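Local atomic coordinates of 2-dehydropantoate 2-reductase (Bacillus subtilis, PDB entry 3EGO), a protein that probably catalyses the NADPH-dependent reduction of ketopantoate to pantoate, the second step in making pantoate for pantothenate biosynthesis. Residues 211-224 and 268-282. Numbering follows the deposited sequence. Where two conformers were deposited one is given.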
loop_
_atom_site.group_PDB
_atom_site.type_symbol
_atom_site.label_atom_id
_atom_site.label_comp_id
_atom_site.label_asym_id
_atom_site.label_seq_id
_atom_site.Cartn_x
_atom_site.Cartn_y
_atom_site.Cartn_z
ATOM N N PHE A 211 9.361 -1.635 11.349
ATOM C CA PHE A 211 9.293 -0.815 10.141
ATOM C C PHE A 211 9.140 0.676 10.462
ATOM O O PHE A 211 9.826 1.518 9.887
ATOM C CB PHE A 211 8.154 -1.308 9.240
ATOM C CG PHE A 211 8.229 -0.792 7.834
ATOM C CD1 PHE A 211 8.711 -1.608 6.799
ATOM C CD2 PHE A 211 7.809 0.490 7.537
ATOM C CE1 PHE A 211 8.787 -1.115 5.486
ATOM C CE2 PHE A 211 7.849 0.989 6.214
ATOM C CZ PHE A 211 8.356 0.183 5.185
ATOM N N MET A 212 8.251 1.017 11.400
ATOM C CA MET A 212 8.188 2.417 11.882
ATOM C C MET A 212 9.550 2.972 12.331
ATOM O O MET A 212 9.904 4.105 12.020
ATOM C CB MET A 212 7.151 2.581 13.020
ATOM C CG MET A 212 6.626 4.047 13.149
ATOM S SD MET A 212 5.240 4.352 14.293
ATOM C CE MET A 212 5.821 3.563 15.769
ATOM N N LYS A 213 10.307 2.170 13.073
ATOM C CA LYS A 213 11.630 2.609 13.554
ATOM C C LYS A 213 12.552 2.945 12.396
ATOM O O LYS A 213 13.292 3.943 12.432
ATOM C CB LYS A 213 12.253 1.535 14.429
ATOM C CG LYS A 213 13.238 2.073 15.461
ATOM C CD LYS A 213 13.929 0.933 16.164
ATOM C CE LYS A 213 15.045 1.459 17.063
ATOM N NZ LYS A 213 15.394 0.407 18.071
ATOM N N LEU A 214 12.509 2.112 11.349
ATOM C CA LEU A 214 13.301 2.356 10.145
ATOM C C LEU A 214 12.908 3.666 9.481
ATOM O O LEU A 214 13.756 4.420 8.990
ATOM C CB LEU A 214 13.141 1.187 9.152
ATOM C CG LEU A 214 13.803 -0.147 9.505
ATOM C CD1 LEU A 214 13.470 -1.186 8.446
ATOM C CD2 LEU A 214 15.318 0.058 9.645
ATOM N N VAL A 215 11.597 3.926 9.429
ATOM C CA VAL A 215 11.126 5.214 8.933
ATOM C C VAL A 215 11.597 6.346 9.879
ATOM O O VAL A 215 12.104 7.364 9.437
ATOM C CB VAL A 215 9.585 5.236 8.799
ATOM C CG1 VAL A 215 9.094 6.619 8.444
ATOM C CG2 VAL A 215 9.158 4.237 7.687
ATOM N N PHE A 216 11.443 6.139 11.179
ATOM C CA PHE A 216 11.890 7.189 12.134
ATOM C C PHE A 216 13.381 7.573 11.902
ATOM O O PHE A 216 13.769 8.752 11.819
ATOM C CB PHE A 216 11.692 6.679 13.560
ATOM C CG PHE A 216 12.248 7.611 14.594
ATOM C CD1 PHE A 216 11.479 8.669 15.060
ATOM C CD2 PHE A 216 13.547 7.454 15.073
ATOM C CE1 PHE A 216 11.996 9.559 16.009
ATOM C CE2 PHE A 216 14.063 8.339 16.030
ATOM C CZ PHE A 216 13.280 9.383 16.481
ATOM N N GLN A 217 14.223 6.550 11.778
ATOM C CA GLN A 217 15.659 6.775 11.628
ATOM C C GLN A 217 15.981 7.626 10.428
ATOM O O GLN A 217 16.823 8.511 10.528
ATOM C CB GLN A 217 16.429 5.451 11.608
ATOM C CG GLN A 217 16.278 4.674 12.931
ATOM C CD GLN A 217 16.985 3.326 12.933
ATOM O OE1 GLN A 217 17.421 2.853 13.989
ATOM N NE2 GLN A 217 17.116 2.706 11.746
ATOM N N GLU A 218 15.323 7.380 9.289
ATOM C CA GLU A 218 15.527 8.231 8.121
ATOM C C GLU A 218 15.075 9.660 8.375
ATOM O O GLU A 218 15.785 10.625 8.087
ATOM C CB GLU A 218 14.748 7.699 6.900
ATOM C CG GLU A 218 15.036 6.268 6.560
ATOM C CD GLU A 218 14.295 5.766 5.318
ATOM O OE1 GLU A 218 13.272 6.368 4.903
ATOM O OE2 GLU A 218 14.751 4.758 4.762
ATOM N N ALA A 219 13.842 9.800 8.842
ATOM C CA ALA A 219 13.258 11.124 9.029
ATOM C C ALA A 219 14.055 11.898 10.049
ATOM O O ALA A 219 14.355 13.068 9.848
ATOM C CB ALA A 219 11.798 10.995 9.508
ATOM N N CYS A 220 14.388 11.221 11.143
ATOM C CA CYS A 220 15.162 11.830 12.229
ATOM C C CYS A 220 16.478 12.434 11.722
ATOM O O CYS A 220 16.784 13.595 12.002
ATOM C CB CYS A 220 15.367 10.810 13.349
ATOM S SG CYS A 220 16.304 11.396 14.812
ATOM N N ARG A 221 17.236 11.667 10.935
ATOM C CA ARG A 221 18.460 12.193 10.322
ATOM C C ARG A 221 18.242 13.342 9.337
ATOM O O ARG A 221 18.994 14.332 9.353
ATOM C CB ARG A 221 19.275 11.083 9.661
ATOM C CG ARG A 221 20.551 11.578 8.979
ATOM C CD ARG A 221 21.491 12.357 9.964
ATOM N NE ARG A 221 22.632 12.947 9.255
ATOM C CZ ARG A 221 22.591 14.118 8.626
ATOM N NH1 ARG A 221 21.476 14.850 8.649
ATOM N NH2 ARG A 221 23.660 14.570 7.979
ATOM N N ILE A 222 17.236 13.236 8.467
ATOM C CA ILE A 222 16.965 14.282 7.488
ATOM C C ILE A 222 16.658 15.614 8.200
ATOM O O ILE A 222 17.097 16.699 7.770
ATOM C CB ILE A 222 15.734 13.896 6.586
ATOM C CG1 ILE A 222 16.094 12.747 5.625
ATOM C CG2 ILE A 222 15.244 15.067 5.803
ATOM C CD1 ILE A 222 14.853 11.910 5.166
ATOM N N LEU A 223 15.909 15.526 9.294
ATOM C CA LEU A 223 15.508 16.733 10.041
ATOM C C LEU A 223 16.590 17.220 11.012
ATOM O O LEU A 223 16.477 18.344 11.570
ATOM C CB LEU A 223 14.222 16.465 10.838
ATOM C CG LEU A 223 12.985 16.159 10.000
ATOM C CD1 LEU A 223 11.901 15.561 10.885
ATOM C CD2 LEU A 223 12.466 17.381 9.202
ATOM N N LYS A 224 17.587 16.365 11.260
ATOM C CA LYS A 224 18.645 16.657 12.225
ATOM C C LYS A 224 18.069 16.969 13.612
ATOM O O LYS A 224 18.373 18.004 14.213
ATOM C CB LYS A 224 19.472 17.839 11.714
ATOM C CG LYS A 224 20.261 17.536 10.458
ATOM C CD LYS A 224 20.717 18.806 9.773
ATOM C CE LYS A 224 21.719 18.504 8.686
ATOM N NZ LYS A 224 22.104 19.745 7.947
ATOM N N LEU A 268 10.295 15.862 3.450
ATOM C CA LEU A 268 11.403 15.030 3.860
ATOM C C LEU A 268 12.204 14.549 2.631
ATOM O O LEU A 268 13.440 14.541 2.649
ATOM C CB LEU A 268 10.897 13.839 4.659
ATOM C CG LEU A 268 10.405 14.225 6.068
ATOM C CD1 LEU A 268 9.600 13.120 6.696
ATOM C CD2 LEU A 268 11.586 14.554 6.986
ATOM N N LEU A 269 11.505 14.178 1.563
ATOM C CA LEU A 269 12.213 13.691 0.359
ATOM C C LEU A 269 13.096 14.791 -0.237
ATOM O O LEU A 269 14.253 14.534 -0.570
ATOM C CB LEU A 269 11.245 13.132 -0.675
ATOM C CG LEU A 269 10.454 11.902 -0.155
ATOM C CD1 LEU A 269 9.539 11.375 -1.260
ATOM C CD2 LEU A 269 11.348 10.789 0.346
ATOM N N LYS A 270 12.553 15.999 -0.350
ATOM C CA LYS A 270 13.306 17.140 -0.875
ATOM C C LYS A 270 14.504 17.425 -0.011
ATOM O O LYS A 270 15.590 17.709 -0.514
ATOM C CB LYS A 270 12.428 18.379 -0.978
ATOM C CG LYS A 270 11.445 18.283 -2.132
ATOM C CD LYS A 270 10.319 19.271 -1.992
ATOM C CE LYS A 270 9.723 19.560 -3.352
ATOM N NZ LYS A 270 8.819 20.742 -3.295
ATOM N N GLU A 271 14.315 17.317 1.297
ATOM C CA GLU A 271 15.420 17.534 2.233
ATOM C C GLU A 271 16.491 16.440 2.229
ATOM O O GLU A 271 17.687 16.744 2.379
ATOM C CB GLU A 271 14.880 17.770 3.652
ATOM C CG GLU A 271 14.193 19.100 3.795
ATOM C CD GLU A 271 15.192 20.234 3.747
ATOM O OE1 GLU A 271 16.234 20.098 4.414
ATOM O OE2 GLU A 271 14.937 21.226 3.038
ATOM N N ALA A 272 16.081 15.180 2.075
ATOM C CA ALA A 272 17.040 14.072 1.973
ATOM C C ALA A 272 17.918 14.298 0.762
ATOM O O ALA A 272 19.155 14.117 0.814
ATOM C CB ALA A 272 16.311 12.725 1.846
ATOM N N SER A 273 17.276 14.685 -0.328
ATOM C CA SER A 273 17.973 14.899 -1.590
ATOM C C SER A 273 19.016 16.028 -1.480
ATOM O O SER A 273 20.159 15.882 -1.939
ATOM C CB SER A 273 16.966 15.200 -2.694
ATOM O OG SER A 273 17.615 15.695 -3.844
ATOM N N LEU A 274 18.631 17.135 -0.852
ATOM C CA LEU A 274 19.536 18.273 -0.696
ATOM C C LEU A 274 20.754 17.920 0.148
ATOM O O LEU A 274 21.783 18.586 0.054
ATOM C CB LEU A 274 18.822 19.478 -0.061
ATOM C CG LEU A 274 17.715 20.257 -0.784
ATOM C CD1 LEU A 274 17.099 21.288 0.163
ATOM C CD2 LEU A 274 18.198 20.924 -2.080
ATOM N N GLN A 275 20.635 16.909 0.996
ATOM C CA GLN A 275 21.734 16.537 1.865
ATOM C C GLN A 275 22.467 15.275 1.401
ATOM O O GLN A 275 23.364 14.784 2.110
ATOM C CB GLN A 275 21.243 16.334 3.295
ATOM C CG GLN A 275 20.636 17.568 3.967
ATOM C CD GLN A 275 20.075 17.225 5.334
ATOM O OE1 GLN A 275 20.799 16.763 6.231
ATOM N NE2 GLN A 275 18.771 17.402 5.489
ATOM N N GLY A 276 22.062 14.729 0.250
ATOM C CA GLY A 276 22.639 13.477 -0.256
ATOM C C GLY A 276 22.359 12.326 0.698
ATOM O O GLY A 276 23.168 11.403 0.867
ATOM N N LEU A 277 21.200 12.385 1.338
ATOM C CA LEU A 277 20.814 11.352 2.284
ATOM C C LEU A 277 19.859 10.370 1.608
ATOM O O LEU A 277 19.155 10.709 0.658
ATOM C CB LEU A 277 20.122 11.971 3.503
ATOM C CG LEU A 277 20.988 12.638 4.586
ATOM C CD1 LEU A 277 20.103 13.544 5.505
ATOM C CD2 LEU A 277 21.707 11.564 5.388
ATOM N N ASP A 278 19.830 9.159 2.130
ATOM C CA ASP A 278 18.957 8.152 1.598
ATOM C C ASP A 278 17.649 8.180 2.391
ATOM O O ASP A 278 17.603 8.534 3.585
ATOM C CB ASP A 278 19.632 6.789 1.652
ATOM C CG ASP A 278 20.764 6.659 0.604
ATOM O OD1 ASP A 278 20.671 7.269 -0.499
ATOM O OD2 ASP A 278 21.748 5.949 0.894
ATOM N N ALA A 279 16.579 7.820 1.713
ATOM C CA ALA A 279 15.257 7.878 2.310
ATOM C C ALA A 279 14.452 6.826 1.579
ATOM O O ALA A 279 13.376 7.135 1.078
ATOM C CB ALA A 279 14.657 9.218 2.044
ATOM N N VAL A 280 14.995 5.606 1.521
ATOM C CA VAL A 280 14.374 4.533 0.742
ATOM C C VAL A 280 12.985 4.149 1.258
ATOM O O VAL A 280 12.082 3.899 0.453
ATOM C CB VAL A 280 15.250 3.269 0.645
ATOM C CG1 VAL A 280 15.373 2.594 1.979
ATOM C CG2 VAL A 280 14.651 2.300 -0.356
ATOM N N HIS A 281 12.809 4.087 2.577
ATOM C CA HIS A 281 11.497 3.728 3.116
ATOM C C HIS A 281 10.512 4.854 2.898
ATOM O O HIS A 281 9.400 4.623 2.442
ATOM C CB HIS A 281 11.595 3.381 4.584
ATOM C CG HIS A 281 12.487 2.216 4.850
ATOM N ND1 HIS A 281 13.850 2.340 4.986
ATOM C CD2 HIS A 281 12.210 0.898 4.952
ATOM C CE1 HIS A 281 14.374 1.142 5.196
ATOM N NE2 HIS A 281 13.400 0.249 5.166
ATOM N N LEU A 282 10.902 6.076 3.239
ATOM C CA LEU A 282 10.061 7.231 2.904
ATOM C C LEU A 282 9.699 7.301 1.413
ATOM O O LEU A 282 8.597 7.697 1.039
ATOM C CB LEU A 282 10.759 8.531 3.353
ATOM C CG LEU A 282 10.807 8.760 4.869
ATOM C CD1 LEU A 282 11.856 9.813 5.181
ATOM C CD2 LEU A 282 9.459 9.224 5.371
HETATM O O HOH W 1 18.133 9.595 6.016
HETATM O O HOH W 2 17.425 4.782 3.348
HETATM O O HOH W 3 23.538 16.376 6.243
#
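Glu218 reaches from helix 206-223 into the first turn of helix 280-291, where its carboxylate accepts three hydrogen bonds. Glu218 OE1 takes Leu282 N (2.9 Å) and Glu218 OE2 takes His281 N (3.0 Å), each on the syn lone pair. His281 ND1 meets Glu218 OE2 at 2.6 Å from above the carboxylate plane, although the oxygen lies in the plane of the imidazole. CG lies anti to the carbonyl carbon (chi1 -54°) and the chain beyond it is extended, which carries the carboxylate to these N-H groups; a water joins OE2 to Val280 N. At the other end, Gln275 NE2 donates to Ile222 O (2.9 Å), in the carbonyl plane, and its OE1 receives a bent bond from Arg221 NH1. Leu277 CD1 lies over one guanidinium face, offset toward its rim.

The His281 ring is fixed by aromatic and CH-pi contacts too: Leu214 CB lies over the centre of one face, and the imidazole edge leads a T-shaped pair with Phe211, planes at 85°. Its NE2 bonds to His281 NE2 of the second subunit, placing this end at the dimer interface.

Apolar packing fills the middle, joining helix 206-223 to helices 261-274 and 280-291 in the family's C-terminal helical region. Ile222 is a knob among Leu268, Glu271, Ala272 and Leu282: Ile222 CG2 rests on Glu271 CB (3.5 Å), while Ile222 CD1 lies 3.7 Å from both Ala272 CB and Leu282 CD1.

Replacing Glu218 with an alanine would probably leave His281 ND1 and the first-turn amides of His281 and Leu282 without their acceptor, and the imidazole freer to turn. The helix dipole would probably stabilise the carboxylate's negative charge, while the carboxylate orients a histidine that meets its counterpart in the second subunit.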